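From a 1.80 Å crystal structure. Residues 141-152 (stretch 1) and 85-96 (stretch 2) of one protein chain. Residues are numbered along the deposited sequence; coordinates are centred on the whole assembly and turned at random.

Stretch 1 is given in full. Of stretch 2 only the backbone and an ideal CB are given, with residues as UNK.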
# COMPACT_ATOMS: atom_id res chain seq x y z
N LEU A 141 3.09 -2.31 1.18
CA LEU A 141 2.15 -3.39 1.38
C LEU A 141 1.88 -4.17 0.11
O LEU A 141 1.60 -3.59 -0.93
CB LEU A 141 0.82 -2.82 1.90
CG LEU A 141 0.91 -1.80 3.05
CD1 LEU A 141 -0.50 -1.32 3.39
CD2 LEU A 141 1.58 -2.43 4.27
N GLU A 142 2.03 -5.49 0.19
CA GLU A 142 1.73 -6.36 -0.94
C GLU A 142 0.45 -7.00 -0.44
O GLU A 142 0.48 -7.97 0.32
CB GLU A 142 2.85 -7.39 -1.13
CG GLU A 142 4.11 -6.81 -1.77
CD GLU A 142 3.92 -6.43 -3.23
OE1 GLU A 142 4.85 -5.84 -3.83
OE2 GLU A 142 2.84 -6.73 -3.79
N VAL A 143 -0.68 -6.44 -0.85
CA VAL A 143 -1.99 -6.89 -0.39
C VAL A 143 -2.33 -8.35 -0.62
O VAL A 143 -2.84 -9.01 0.28
CB VAL A 143 -3.11 -6.01 -0.99
CG1 VAL A 143 -4.45 -6.39 -0.37
CG2 VAL A 143 -2.80 -4.54 -0.74
N GLY A 144 -2.05 -8.84 -1.82
CA GLY A 144 -2.33 -10.22 -2.14
C GLY A 144 -1.69 -10.57 -3.47
O GLY A 144 -1.08 -9.70 -4.10
N TYR A 145 -1.82 -11.82 -3.90
CA TYR A 145 -1.22 -12.26 -5.16
C TYR A 145 -2.18 -12.27 -6.34
O TYR A 145 -3.22 -12.91 -6.30
CB TYR A 145 -0.63 -13.67 -4.99
CG TYR A 145 0.66 -13.68 -4.22
CD1 TYR A 145 1.88 -13.85 -4.89
CD2 TYR A 145 0.68 -13.45 -2.85
CE1 TYR A 145 3.09 -13.80 -4.19
CE2 TYR A 145 1.88 -13.40 -2.15
CZ TYR A 145 3.08 -13.58 -2.82
OH TYR A 145 4.26 -13.52 -2.12
N LEU A 146 -1.80 -11.54 -7.39
CA LEU A 146 -2.61 -11.46 -8.60
C LEU A 146 -2.36 -12.67 -9.48
O LEU A 146 -3.04 -12.87 -10.48
CB LEU A 146 -2.25 -10.19 -9.38
CG LEU A 146 -2.54 -8.88 -8.63
CD1 LEU A 146 -2.16 -7.70 -9.51
CD2 LEU A 146 -4.01 -8.82 -8.27
N SER A 147 -1.37 -13.47 -9.09
CA SER A 147 -1.00 -14.68 -9.84
C SER A 147 -1.84 -15.88 -9.43
O SER A 147 -1.74 -16.96 -10.03
CB SER A 147 0.49 -14.98 -9.63
OG SER A 147 0.87 -14.75 -8.29
N ASN A 148 -2.66 -15.71 -8.40
CA ASN A 148 -3.55 -16.76 -7.92
C ASN A 148 -4.95 -16.38 -8.38
O ASN A 148 -5.42 -15.28 -8.12
CB ASN A 148 -3.49 -16.85 -6.39
CG ASN A 148 -4.51 -17.82 -5.81
OD1 ASN A 148 -5.68 -17.48 -5.66
ND2 ASN A 148 -4.06 -19.03 -5.50
N ALA A 149 -5.61 -17.29 -9.09
CA ALA A 149 -6.94 -17.03 -9.63
C ALA A 149 -7.96 -16.52 -8.61
O ALA A 149 -8.59 -15.48 -8.83
CB ALA A 149 -7.48 -18.29 -10.30
N LYS A 150 -8.12 -17.24 -7.51
CA LYS A 150 -9.08 -16.83 -6.48
C LYS A 150 -8.69 -15.51 -5.82
O LYS A 150 -9.53 -14.63 -5.64
CB LYS A 150 -9.22 -17.92 -5.41
CG LYS A 150 -10.25 -19.01 -5.74
CD LYS A 150 -10.23 -20.12 -4.69
CE LYS A 150 -11.50 -20.97 -4.70
NZ LYS A 150 -12.73 -20.19 -4.36
N GLU A 151 -7.42 -15.37 -5.47
CA GLU A 151 -6.95 -14.17 -4.82
C GLU A 151 -7.04 -12.94 -5.72
O GLU A 151 -7.38 -11.85 -5.25
CB GLU A 151 -5.52 -14.36 -4.32
CG GLU A 151 -5.15 -13.39 -3.21
CD GLU A 151 -4.18 -13.99 -2.22
OE1 GLU A 151 -3.00 -13.58 -2.21
OE2 GLU A 151 -4.61 -14.87 -1.43
N GLU A 152 -6.75 -13.10 -7.01
CA GLU A 152 -6.86 -11.97 -7.93
C GLU A 152 -8.30 -11.46 -7.94
O GLU A 152 -8.54 -10.26 -7.87
CB GLU A 152 -6.47 -12.39 -9.36
CG GLU A 152 -6.61 -11.25 -10.36
CD GLU A 152 -6.55 -11.70 -11.80
OE1 GLU A 152 -6.54 -10.82 -12.69
OE2 GLU A 152 -6.52 -12.92 -12.05
N UNK A 85 5.75 -16.96 -9.60
CA UNK A 85 5.84 -17.87 -10.73
C UNK A 85 4.88 -19.02 -10.56
O UNK A 85 4.56 -19.72 -11.53
CB UNK A 85 7.27 -18.39 -10.90
N UNK A 86 4.42 -19.24 -9.34
CA UNK A 86 3.46 -20.31 -9.05
C UNK A 86 2.10 -19.69 -8.72
O UNK A 86 2.01 -18.77 -7.90
CB UNK A 86 3.95 -21.19 -7.90
N UNK A 87 1.04 -20.21 -9.34
CA UNK A 87 -0.30 -19.68 -9.10
C UNK A 87 -0.81 -20.06 -7.71
O UNK A 87 -1.86 -19.59 -7.27
CB UNK A 87 -1.27 -20.19 -10.17
N UNK A 88 -0.05 -20.91 -7.02
CA UNK A 88 -0.43 -21.35 -5.68
C UNK A 88 -0.10 -20.30 -4.61
O UNK A 88 -0.77 -20.23 -3.58
CB UNK A 88 0.27 -22.67 -5.35
N UNK A 89 0.93 -19.50 -4.86
CA UNK A 89 1.34 -18.48 -3.90
C UNK A 89 0.19 -17.56 -3.53
O UNK A 89 -0.60 -17.16 -4.38
CB UNK A 89 2.50 -17.66 -4.46
N UNK A 90 0.09 -17.23 -2.24
CA UNK A 90 -0.99 -16.38 -1.77
C UNK A 90 -0.70 -15.78 -0.41
O UNK A 90 0.10 -16.30 0.37
CB UNK A 90 -2.30 -17.17 -1.72
N UNK A 91 -1.36 -14.67 -0.11
CA UNK A 91 -1.16 -14.05 1.18
C UNK A 91 -0.83 -12.57 1.15
O UNK A 91 -0.52 -11.99 0.11
CB UNK A 91 -0.04 -14.79 1.92
N UNK A 92 -0.90 -11.99 2.34
CA UNK A 92 -0.64 -10.57 2.55
C UNK A 92 0.70 -10.37 3.25
O UNK A 92 1.01 -11.05 4.24
CB UNK A 92 -1.77 -9.93 3.37
N UNK A 93 1.49 -9.42 2.75
CA UNK A 93 2.80 -9.12 3.32
C UNK A 93 2.99 -7.61 3.52
O UNK A 93 2.49 -6.80 2.73
CB UNK A 93 3.90 -9.67 2.42
N UNK A 94 3.73 -7.26 4.57
CA UNK A 94 4.02 -5.87 4.90
C UNK A 94 5.53 -5.77 4.96
O UNK A 94 6.17 -6.56 5.65
CB UNK A 94 3.36 -5.43 6.21
N UNK A 95 6.11 -4.83 4.22
CA UNK A 95 7.55 -4.65 4.17
C UNK A 95 8.05 -3.34 4.77
O UNK A 95 7.39 -2.31 4.68
CB UNK A 95 8.01 -4.74 2.71
N UNK A 96 9.25 -3.40 5.36
CA UNK A 96 9.91 -2.23 5.92
C UNK A 96 11.35 -2.41 5.44
O UNK A 96 11.73 -3.52 5.06
CB UNK A 96 9.78 -2.13 7.44

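At 85 and 86 the CA-to-CB direction leads away and stretch 1 has nothing within 5.5 Å of the ideal CB, so almost any residue would fit. The deposited residues are Gly85 and Ser86; Ser86 opens a type I turn.

At position 87 the ideal CB lies sideways, 3.3 Å from Ser147 O, which favours a small side chain. The residue is Ser87, and its backbone does the work: Asn148 ND2 donates to Ser87 O at 2.9 Å, while Asn148 OD1 caps the helix by accepting from Glu151 N (2.7 Å).

Position 88 points away into space free of stretch 1 and would tolerate many residues; it is Ala88. At 89 the CB stands 3.9 Å from Tyr145 CD1, over the ring, where a short or aliphatic side chain would suit. Ser89 places its CB 4.2 Å from the centroid of the Tyr145 ring, a CH-pi contact over the face. A water bridges Ser86 O, Ser89 O and Ser147 OG.

At 90 the direction is away overall, yet the ideal CB is only 3.3 Å from Glu151 OE2. A side chain leading outward, polar or small, is plausible, and Asn90 is found.

Position 91 has phi/psi of 129/168. A CB here would be jammed against the preceding carbonyl oxygen, so the backbone alone calls for glycine. Gly91 N donates to Glu151 OE1 (2.9 Å), the same oxygen that receives Tyr145 N at 2.7 Å, tying loop and strand to one carboxylate.

The strand begins at 92, where the ideal CB is 3.4 Å from Val143 O, an acceptor suited to a short hydroxyl such as serine or threonine. Thr92 OG1 donates to Val143 O at 2.7 Å.

Position 93 pairs with Glu142 in an antiparallel hydrogen-bonded bridge, its CB on the same sheet face as that of Glu142. The Tyr145 hydroxyl invites a polar chain long enough to reach it, such as glutamate or glutamine. Glu93 accepts from Tyr145 OH through OE2 at 2.6 Å, although the placement of OE2 is less certain.

At 94 the CB lies 4.0 Å from Leu141 CD2, suiting a beta-branched or aliphatic residue; Thr94 brings OG1 to 3.7 Å from Leu141 CD2.

At position 95 the CA-to-CB bond points sideways, and no atom of stretch 1 lies within 5.5 Å of the ideal CB, so stretch 1 leaves room for a large side chain. Tyr95 returns, CE1 lying 3.7 Å from Glu142 CG, and its OH donates to Glu93 OE1 (2.5 Å). Position 96 is out of reach; it is Tyr96.

Stretch 2 85-96: GSSASNGTETYY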
# COMPACT_ATOMS: atom_id res chain seq x y z
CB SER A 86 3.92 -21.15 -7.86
OG SER A 86 2.89 -22.04 -7.46
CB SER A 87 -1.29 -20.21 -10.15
OG SER A 87 -1.68 -21.54 -9.87
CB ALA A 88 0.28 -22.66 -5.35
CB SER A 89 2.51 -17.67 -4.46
OG SER A 89 3.60 -18.53 -4.78
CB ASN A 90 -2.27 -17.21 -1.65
CG ASN A 90 -2.14 -18.33 -0.62
OD1 ASN A 90 -1.51 -19.36 -0.89
ND2 ASN A 90 -2.70 -18.12 0.56
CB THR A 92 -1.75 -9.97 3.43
OG1 THR A 92 -3.01 -10.14 2.76
CG2 THR A 92 -1.50 -8.51 3.68
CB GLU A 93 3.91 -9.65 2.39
CG GLU A 93 3.53 -10.92 1.64
CD GLU A 93 4.55 -11.33 0.59
OE1 GLU A 93 5.26 -10.44 0.04
OE2 GLU A 93 4.65 -12.54 0.27
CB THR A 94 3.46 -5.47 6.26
OG1 THR A 94 2.03 -5.52 6.22
CG2 THR A 94 3.91 -4.05 6.61
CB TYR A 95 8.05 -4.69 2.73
CG TYR A 95 7.93 -6.03 2.06
CD1 TYR A 95 6.77 -6.39 1.37
CD2 TYR A 95 8.98 -6.93 2.10
CE1 TYR A 95 6.67 -7.62 0.73
CE2 TYR A 95 8.90 -8.16 1.47
CZ TYR A 95 7.74 -8.50 0.79
OH TYR A 95 7.67 -9.71 0.14
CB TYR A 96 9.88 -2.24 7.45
CG TYR A 96 10.83 -3.25 8.05
CD1 TYR A 96 10.47 -4.60 8.16
CD2 TYR A 96 12.12 -2.88 8.44
CE1 TYR A 96 11.38 -5.55 8.64
CE2 TYR A 96 13.02 -3.82 8.91
CZ TYR A 96 12.65 -5.15 9.01
OH TYR A 96 13.55 -6.08 9.46
O HOH W 1 0.33 -16.98 -7.05
O HOH W 2 1.53 -10.37 -0.73
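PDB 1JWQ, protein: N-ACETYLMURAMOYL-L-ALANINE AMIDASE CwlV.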